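Local coordinates for protein NUDIX hydrolase (Alicyclobacillus acidocaldarius subsp. acidocaldarius, PDB 3QSJ) that probably hydrolyses phosphorus-containing acid anhydrides as a member of the Nudix family, using divalent metal ions such as magnesium or manganese, at residues Ala54-Ala57 with Lys58-Phe61; Thr103-Ala106 with Pro107-Ala111; Val208-Asn212 with Ala213-Met217. All coordinates share one frame; numbering follows the deposited sequence.

Contact 1 (Ala54-Ala57 with Lys58-Phe61); sequences AEMA and KRAF
The contact between A54-A57 and K58-F61 is a local one at the C-terminal end of helix 51-58, in a Nudix fold. The chain leaves the helix here for the loop toward helix 72-87, which carries the calcium ligands E82 and E86. K58 N donates to A54 O over 3.2 Å, a normal i to i+4 helix bond, and makes a weak second bond to E55 O. After that the spacing drops to i to i+3. R59 N reaches M56 O at 3.0 Å. A60 N reaches A57 O at 3.2 Å. The last turn is therefore tighter than an alpha-helical one, and the backbone of A60 is already extended.

The side chains lie on different sides of this turn. M56, a selenomethionine, packs against V77 of helix 72-87 and L120 and L124 of helix 119-125. A57 also packs on V77. R59 folds back along the helix surface, with CG anti to its own carbonyl carbon (chi1 -43°). Its guanidinium lies over E55 O, which sits 3.9 Å above the plane and offset toward the rim. The E55 carboxylate is near but not paired, with OE2 5.1 Å from R59 NH2. R59 NH1 has a weak bond to S121 OG.

K58 runs back toward A54. Its chain is straight until chi4 (71°), where it bends to bring the amine round. K58 NZ donates to a water at 3.2 Å, and that water donates a weak bond to A54 O.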
ATOM      1  N   ALA A  54       0.029   8.674  12.799  1.00 18.61           N
ATOM      2  CA  ALA A  54       0.678   9.976  12.937  1.00 18.94           C
ATOM      3  C   ALA A  54       1.747   9.925  14.038  1.00 22.32           C
ATOM      4  O   ALA A  54       2.785  10.558  13.885  1.00 21.63           O
ATOM      5  CB  ALA A  54      -0.355  11.037  13.275  1.00 21.02           C
ATOM      6  N   GLU A  55       1.560   9.072  15.059  1.00 18.79           N
ATOM      7  CA  GLU A  55       2.572   8.976  16.150  1.00 20.79           C
ATOM      8  C   GLU A  55       3.887   8.383  15.586  1.00 22.36           C
ATOM      9  O   GLU A  55       4.985   8.928  15.801  1.00 22.43           O
ATOM     10  CB  GLU A  55       2.059   8.086  17.281  1.00 22.94           C
ATOM     11  CG  GLU A  55       0.843   8.645  18.013  1.00 28.91           C
ATOM     12  CD  GLU A  55       0.456   7.840  19.236  1.00 58.05           C
ATOM     13  OE1 GLU A  55       0.005   6.683  19.073  1.00 56.20           O
ATOM     14  OE2 GLU A  55       0.595   8.373  20.359  1.00 64.84           O
HETATM   15  N   MSE A  56       3.760   7.292  14.786  1.00 16.57           N
HETATM   16  CA  MSE A  56       4.913   6.685  14.138  1.00 14.28           C
HETATM   17  C   MSE A  56       5.524   7.631  13.096  1.00 17.87           C
HETATM   18  O   MSE A  56       6.750   7.653  12.954  1.00 18.00           O
HETATM   19  CB  MSE A  56       4.510   5.375  13.435  1.00 14.17           C
HETATM   20  CG  MSE A  56       4.253   4.248  14.458  1.00 17.93           C
HETATM   21 SE   MSE A  56       3.928   2.563  13.521  0.60 19.87          SE
HETATM   22  CE  MSE A  56       1.928   2.850  13.224  1.00 18.61           C
ATOM     23  N   ALA A  57       4.696   8.458  12.447  1.00 17.58           N
ATOM     24  CA  ALA A  57       5.253   9.372  11.456  1.00 16.79           C
ATOM     25  C   ALA A  57       6.212  10.395  12.105  1.00 20.55           C
ATOM     26  O   ALA A  57       7.161  10.838  11.450  1.00 20.20           O
ATOM     27  CB  ALA A  57       4.161  10.057  10.673  1.00 19.70           C
ATOM     28  N   LYS A  58       5.925  10.814  13.368  1.00 16.27           N
ATOM     29  CA  LYS A  58       6.754  11.800  14.083  1.00 20.61           C
ATOM     30  C   LYS A  58       8.135  11.171  14.496  1.00 22.30           C
ATOM     31  O   LYS A  58       9.089  11.918  14.722  1.00 24.56           O
ATOM     32  CB  LYS A  58       5.972  12.369  15.269  1.00 23.91           C
ATOM     33  CG  LYS A  58       4.800  13.246  14.809  1.00 32.16           C
ATOM     34  CD  LYS A  58       4.000  13.755  15.998  1.00 49.66           C
ATOM     35  CE  LYS A  58       2.938  14.770  15.624  1.00 55.20           C
ATOM     36  NZ  LYS A  58       1.801  14.153  14.896  1.00 64.47           N
ATOM     37  N   ARG A  59       8.261   9.826  14.464  1.00 19.04           N
ATOM     38  CA  ARG A  59       9.538   9.134  14.747  1.00 19.56           C
ATOM     39  C   ARG A  59      10.234   8.702  13.453  1.00 20.19           C
ATOM     40  O   ARG A  59      11.344   8.130  13.510  1.00 20.98           O
ATOM     41  CB  ARG A  59       9.301   7.818  15.541  1.00 24.89           C
ATOM     42  CG  ARG A  59       8.306   7.945  16.647  1.00 28.33           C
ATOM     43  CD  ARG A  59       8.148   6.678  17.441  1.00 21.99           C
ATOM     44  NE  ARG A  59       7.375   7.085  18.606  1.00 33.17           N
ATOM     45  CZ  ARG A  59       6.160   6.679  18.902  1.00 33.35           C
ATOM     46  NH1 ARG A  59       5.604   5.679  18.227  1.00 27.47           N
ATOM     47  NH2 ARG A  59       5.538   7.168  19.965  1.00 31.81           N
ATOM     48  N   ALA A  60       9.597   8.959  12.291  1.00 18.03           N
ATOM     49  CA  ALA A  60      10.098   8.473  11.002  1.00 16.39           C
ATOM     50  C   ALA A  60      11.344   9.240  10.532  1.00 21.52           C
ATOM     51  O   ALA A  60      11.593  10.355  11.003  1.00 20.93           O
ATOM     52  CB  ALA A  60       9.006   8.586   9.931  1.00 18.00           C
ATOM     53  N   PHE A  61      12.070   8.650   9.567  1.00 14.50           N
ATOM     54  CA  PHE A  61      13.173   9.348   8.919  1.00 13.61           C
ATOM     55  C   PHE A  61      12.643   9.906   7.639  1.00 18.25           C
ATOM     56  O   PHE A  61      11.840   9.276   6.926  1.00 19.19           O
ATOM     57  CB  PHE A  61      14.283   8.331   8.535  1.00 15.57           C
ATOM     58  CG  PHE A  61      14.832   7.603   9.739  1.00 17.76           C
ATOM     59  CD1 PHE A  61      15.854   8.158  10.495  1.00 20.56           C
ATOM     60  CD2 PHE A  61      14.328   6.359  10.110  1.00 17.68           C
ATOM     61  CE1 PHE A  61      16.375   7.481  11.582  1.00 19.69           C
ATOM     62  CE2 PHE A  61      14.859   5.676  11.212  1.00 19.98           C
ATOM     63  CZ  PHE A  61      15.884   6.230  11.927  1.00 19.43           C
TER
HETATM   64  O   HOH W   1       2.560  13.228  11.901  1.00 42.12           O

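Contact 2 (Thr103-Ala106 with Pro107-Ala111); sequences TPLA and PDEQA
A106 meets E109 and Q110 where the loop T103-A106 enters helix 107-113. A106 is the N-cap residue. Its backbone N donates to E109 OE1 at 3.0 Å, and the bond is nearly straight (173°). OE1 uses the lone pair that faces away from OE2. The E109 chain is extended beyond CG, and CG stands beside the backbone N (chi1 -59°), which sends the carboxylate back past the start of the helix. The other oxygen, E109 OE2, accepts from W123 NE1 of helix 119-125. Both carboxylate oxygens therefore have a donor, and the carboxylate is gripped at each oxygen.

A106 O is also used. Q110 N donates to it at 3.0 Å and opens the helical i to i+4 series. E109 N adds a weak bond to the same oxygen. P107 brings no N-H to the first turn, and its CD lies 3.6 Å from A106 CB.

L105 packs against E109, its side chain crossing that of the glutamate obliquely. Its CD2 is 4.1 Å from E109 CB and 4.0 Å from E109 OE1. L105 O accepts from R168 NH2, the same nitrogen that donates to Q110 OE1. Q110 NE2 donates to E85 O, so both ends of this buried amide are satisfied. E85 belongs to helix 72-87, and the side chain of calcium ligand E86 is about 6 Å from that of Q110. A bond from the N-cap N-H to the side chain of the glutamate at N3 is one half of a capping box, here beside the metal-binding Nudix helix; the N-cap alanine has no side-chain acceptor for the other half.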
ATOM      1  N   THR A 103      14.112  -8.519   5.960  1.00 29.36           N
ATOM      2  CA  THR A 103      13.470  -9.783   6.246  1.00 29.71           C
ATOM      3  C   THR A 103      11.947  -9.628   6.310  1.00 30.95           C
ATOM      4  O   THR A 103      11.421  -8.561   6.640  1.00 29.81           O
ATOM      5  CB  THR A 103      13.982 -10.374   7.589  1.00 31.12           C
ATOM      6  OG1 THR A 103      13.722  -9.421   8.606  1.00 38.10           O
ATOM      7  CG2 THR A 103      15.487 -10.737   7.565  1.00 36.14           C
ATOM      8  N   PRO A 104      11.216 -10.719   6.062  1.00 26.05           N
ATOM      9  CA  PRO A 104       9.766 -10.660   6.255  1.00 25.81           C
ATOM     10  C   PRO A 104       9.452 -10.789   7.746  1.00 29.60           C
ATOM     11  O   PRO A 104      10.293 -11.221   8.560  1.00 28.30           O
ATOM     12  CB  PRO A 104       9.270 -11.937   5.548  1.00 26.91           C
ATOM     13  CG  PRO A 104      10.425 -12.903   5.677  1.00 31.82           C
ATOM     14  CD  PRO A 104      11.671 -12.072   5.645  1.00 28.49           C
ATOM     15  N   LEU A 105       8.217 -10.511   8.084  1.00 25.99           N
ATOM     16  CA  LEU A 105       7.741 -10.767   9.441  1.00 26.72           C
ATOM     17  C   LEU A 105       7.470 -12.255   9.532  1.00 30.82           C
ATOM     18  O   LEU A 105       7.031 -12.879   8.563  1.00 29.99           O
ATOM     19  CB  LEU A 105       6.403 -10.016   9.666  1.00 26.40           C
ATOM     20  CG  LEU A 105       6.483  -8.499   9.670  1.00 29.09           C
ATOM     21  CD1 LEU A 105       5.068  -7.918   9.525  1.00 29.07           C
ATOM     22  CD2 LEU A 105       7.157  -7.996  10.977  1.00 31.70           C
ATOM     23  N   ALA A 106       7.709 -12.829  10.699  1.00 27.37           N
ATOM     24  CA  ALA A 106       7.383 -14.221  10.931  1.00 27.91           C
ATOM     25  C   ALA A 106       5.826 -14.290  10.996  1.00 29.90           C
ATOM     26  O   ALA A 106       5.190 -13.285  11.330  1.00 28.40           O
ATOM     27  CB  ALA A 106       7.977 -14.677  12.266  1.00 29.68           C
ATOM     28  N   PRO A 107       5.214 -15.446  10.685  1.00 29.34           N
ATOM     29  CA  PRO A 107       3.745 -15.567  10.794  1.00 28.99           C
ATOM     30  C   PRO A 107       3.178 -14.998  12.092  1.00 32.94           C
ATOM     31  O   PRO A 107       2.185 -14.274  12.042  1.00 31.53           O
ATOM     32  CB  PRO A 107       3.511 -17.084  10.726  1.00 31.84           C
ATOM     33  CG  PRO A 107       4.651 -17.608   9.966  1.00 36.77           C
ATOM     34  CD  PRO A 107       5.829 -16.729  10.268  1.00 32.40           C
ATOM     35  N   ASP A 108       3.836 -15.285  13.254  1.00 29.94           N
ATOM     36  CA  ASP A 108       3.360 -14.820  14.577  1.00 30.46           C
ATOM     37  C   ASP A 108       3.407 -13.306  14.743  1.00 31.34           C
ATOM     38  O   ASP A 108       2.534 -12.746  15.386  1.00 31.30           O
ATOM     39  CB  ASP A 108       4.134 -15.484  15.713  1.00 32.87           C
ATOM     40  CG  ASP A 108       3.534 -16.776  16.250  1.00 52.12           C
ATOM     41  OD1 ASP A 108       2.500 -17.236  15.699  1.00 53.75           O
ATOM     42  OD2 ASP A 108       4.091 -17.328  17.228  1.00 61.36           O
ATOM     43  N   GLU A 109       4.408 -12.643  14.158  1.00 27.84           N
ATOM     44  CA  GLU A 109       4.521 -11.176  14.255  1.00 25.20           C
ATOM     45  C   GLU A 109       3.460 -10.593  13.364  1.00 25.25           C
ATOM     46  O   GLU A 109       2.829  -9.625  13.747  1.00 26.46           O
ATOM     47  CB  GLU A 109       5.908 -10.682  13.801  1.00 25.99           C
ATOM     48  CG  GLU A 109       7.045 -11.276  14.630  1.00 34.67           C
ATOM     49  CD  GLU A 109       8.428 -10.908  14.163  1.00 45.04           C
ATOM     50  OE1 GLU A 109       8.734 -11.130  12.968  1.00 33.91           O
ATOM     51  OE2 GLU A 109       9.210 -10.397  14.996  1.00 41.60           O
ATOM     52  N   GLN A 110       3.246 -11.185  12.163  1.00 24.13           N
ATOM     53  CA  GLN A 110       2.156 -10.686  11.281  1.00 22.69           C
ATOM     54  C   GLN A 110       0.819 -10.884  12.001  1.00 25.14           C
ATOM     55  O   GLN A 110      -0.022 -10.002  11.986  1.00 25.18           O
ATOM     56  CB  GLN A 110       2.142 -11.391   9.911  1.00 21.14           C
ATOM     57  CG  GLN A 110       1.067 -10.870   8.955  1.00 22.23           C
ATOM     58  CD  GLN A 110       1.083 -11.555   7.603  1.00 23.21           C
ATOM     59  OE1 GLN A 110       1.838 -12.529   7.353  1.00 23.33           O
ATOM     60  NE2 GLN A 110       0.262 -11.070   6.692  1.00 20.29           N
ATOM     61  N   ALA A 111       0.627 -12.022  12.644  1.00 25.18           N
ATOM     62  CA  ALA A 111      -0.635 -12.261  13.377  1.00 24.65           C
ATOM     63  C   ALA A 111      -0.862 -11.187  14.446  1.00 29.27           C
ATOM     64  O   ALA A 111      -1.972 -10.646  14.547  1.00 30.18           O
ATOM     65  CB  ALA A 111      -0.618 -13.649  14.025  1.00 26.24           C
TER

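Contact 3 (Val208-Asn212 with Ala213-Met217); sequences VACPN and AEIAM
A216 N donates to N212 O at 3.0 Å, as helix 213-219 starts from an extended N212 after the short link C210-P211. N212 is the N-cap. Its side chain supplies the cap: OD1 accepts from I215 N at 2.8 Å, with an N-H...O angle of 166°. CG is placed between the backbone N and the carbonyl carbon (chi1 58°), which turns the amide back over the first helical turn. OD1 also lies 3.4 Å from I215 CG1. A213 N, another N-H of this first turn, is taken by D18 OD1. With an alanine here OD1 is gone, and I215 N would probably lose its capping acceptor, which is likely to let the first turn of the helix fray.

The link packs on the same turn. C210 SG lies against A216, 3.6 Å from its CB. The same sulfur is 3.8 Å from I215 CG2, which is also 3.9 Å from P211 CD. The proline ring and the isoleucine cross at about a right angle. CG2 faces C210 and P211, while CG1 touches both the proline ring and the N212 amide.

A213 and A216 face I16 of strand 7-18, and A216 also meets L158 of strand 151-160. This is an asparagine N-cap on a C-terminal helix that packs against the central mixed sheet of the Nudix fold.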
ATOM      1  N   VAL A 208       1.736   0.718 -16.623  1.00 25.63           N
ATOM      2  CA  VAL A 208       1.931   0.153 -17.977  1.00 25.65           C
ATOM      3  C   VAL A 208       2.659   1.140 -18.902  1.00 32.04           C
ATOM      4  O   VAL A 208       3.485   0.706 -19.723  1.00 32.54           O
ATOM      5  CB  VAL A 208       0.581  -0.361 -18.552  1.00 30.75           C
ATOM      6  CG1 VAL A 208       0.664  -0.720 -20.052  1.00 33.10           C
ATOM      7  CG2 VAL A 208       0.079  -1.559 -17.739  1.00 29.08           C
ATOM      8  N   ALA A 209       2.363   2.450 -18.770  1.00 28.47           N
ATOM      9  CA  ALA A 209       2.969   3.506 -19.601  1.00 31.82           C
ATOM     10  C   ALA A 209       4.411   3.774 -19.206  1.00 36.91           C
ATOM     11  O   ALA A 209       5.145   4.403 -19.946  1.00 40.45           O
ATOM     12  CB  ALA A 209       2.171   4.793 -19.480  1.00 32.98           C
ATOM     13  N   CYS A 210       4.799   3.330 -18.018  1.00 30.88           N
ATOM     14  CA  CYS A 210       6.104   3.571 -17.458  1.00 28.98           C
ATOM     15  C   CYS A 210       7.163   2.530 -17.863  1.00 31.31           C
ATOM     16  O   CYS A 210       6.927   1.354 -17.684  1.00 29.74           O
ATOM     17  CB  CYS A 210       5.983   3.665 -15.947  1.00 27.86           C
ATOM     18  SG  CYS A 210       7.408   4.444 -15.187  1.00 30.67           S
ATOM     19  N   PRO A 211       8.358   2.941 -18.346  1.00 30.94           N
ATOM     20  CA  PRO A 211       9.358   1.935 -18.760  1.00 31.17           C
ATOM     21  C   PRO A 211       9.931   1.056 -17.658  1.00 31.53           C
ATOM     22  O   PRO A 211      10.160  -0.127 -17.899  1.00 31.01           O
ATOM     23  CB  PRO A 211      10.451   2.754 -19.447  1.00 35.06           C
ATOM     24  CG  PRO A 211      10.276   4.146 -18.912  1.00 39.02           C
ATOM     25  CD  PRO A 211       8.798   4.314 -18.673  1.00 33.40           C
ATOM     26  N   ASN A 212      10.184   1.620 -16.457  1.00 24.70           N
ATOM     27  CA  ASN A 212      10.808   0.844 -15.379  1.00 22.35           C
ATOM     28  C   ASN A 212      10.509   1.476 -14.023  1.00 23.64           C
ATOM     29  O   ASN A 212       9.910   2.573 -13.933  1.00 22.36           O
ATOM     30  CB  ASN A 212      12.344   0.647 -15.653  1.00 22.54           C
ATOM     31  CG  ASN A 212      13.071   1.958 -15.796  1.00 30.57           C
ATOM     32  OD1 ASN A 212      12.913   2.856 -14.968  1.00 24.22           O
ATOM     33  ND2 ASN A 212      13.880   2.120 -16.827  1.00 30.05           N
ATOM     34  N   ALA A 213      10.861   0.753 -12.954  1.00 20.74           N
ATOM     35  CA  ALA A 213      10.595   1.186 -11.580  1.00 20.63           C
ATOM     36  C   ALA A 213      11.346   2.516 -11.230  1.00 22.54           C
ATOM     37  O   ALA A 213      10.794   3.368 -10.516  1.00 20.58           O
ATOM     38  CB  ALA A 213      11.025   0.058 -10.639  1.00 22.70           C
ATOM     39  N   GLU A 214      12.607   2.695 -11.708  1.00 20.23           N
ATOM     40  CA  GLU A 214      13.314   3.973 -11.419  1.00 21.00           C
ATOM     41  C   GLU A 214      12.573   5.158 -12.035  1.00 22.91           C
ATOM     42  O   GLU A 214      12.358   6.157 -11.347  1.00 21.14           O
ATOM     43  CB  GLU A 214      14.744   3.890 -11.983  1.00 23.55           C
ATOM     44  CG  GLU A 214      15.583   5.137 -11.729  1.00 35.90           C
ATOM     45  CD  GLU A 214      16.933   5.038 -12.398  1.00 53.31           C
ATOM     46  OE1 GLU A 214      17.427   3.898 -12.549  1.00 43.87           O
ATOM     47  OE2 GLU A 214      17.462   6.085 -12.836  1.00 48.14           O
ATOM     48  N   ILE A 215      12.102   5.025 -13.307  1.00 17.79           N
ATOM     49  CA  ILE A 215      11.344   6.122 -13.932  1.00 18.34           C
ATOM     50  C   ILE A 215      10.038   6.344 -13.173  1.00 19.44           C
ATOM     51  O   ILE A 215       9.643   7.485 -12.979  1.00 19.70           O
ATOM     52  CB  ILE A 215      11.171   5.945 -15.473  1.00 22.54           C
ATOM     53  CG1 ILE A 215      12.543   5.996 -16.243  1.00 25.49           C
ATOM     54  CG2 ILE A 215      10.128   6.891 -16.040  1.00 23.18           C
ATOM     55  CD1 ILE A 215      13.393   7.288 -16.015  1.00 32.90           C
ATOM     56  N   ALA A 216       9.372   5.234 -12.701  1.00 17.57           N
ATOM     57  CA  ALA A 216       8.147   5.426 -11.945  1.00 17.23           C
ATOM     58  C   ALA A 216       8.396   6.215 -10.647  1.00 18.82           C
ATOM     59  O   ALA A 216       7.602   7.098 -10.288  1.00 19.22           O
ATOM     60  CB  ALA A 216       7.513   4.067 -11.618  1.00 17.99           C
HETATM   61  N   MSE A 217       9.490   5.894  -9.917  1.00 17.65           N
HETATM   62  CA  MSE A 217       9.782   6.555  -8.636  1.00 16.15           C
HETATM   63  C   MSE A 217      10.153   8.037  -8.878  1.00 19.51           C
HETATM   64  O   MSE A 217      10.079   8.812  -7.924  1.00 20.52           O
HETATM   65  CB  MSE A 217      10.923   5.829  -7.886  1.00 16.61           C
HETATM   66  CG  MSE A 217      10.475   4.512  -7.281  1.00 20.00           C
HETATM   67 SE   MSE A 217       9.000   4.813  -5.948  0.78 22.85          SE
HETATM   68  CE  MSE A 217       9.899   5.845  -4.696  1.00 21.92           C
TER

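Overall arrangement
The three contacts follow one another along the chain. None nests in or crosses another, and none closes a long loop, since the two segments of each are adjacent in sequence. Contact 1 ends helix 51-58, ahead of helix 72-87. Contact 2 starts helix 107-113 after the loop that follows strand 93-94. Both lie near helix 72-87; the centres of the two contacts are 22 Å apart. Both reach helix 119-125, through S121 and W123. Contact 3 joins helix 198-209 to helix 213-219 and lies against strands 7-18 and 151-160, away from the calcium site. Its centre is 28 Å from that of contact 1 and 30 Å from that of contact 2.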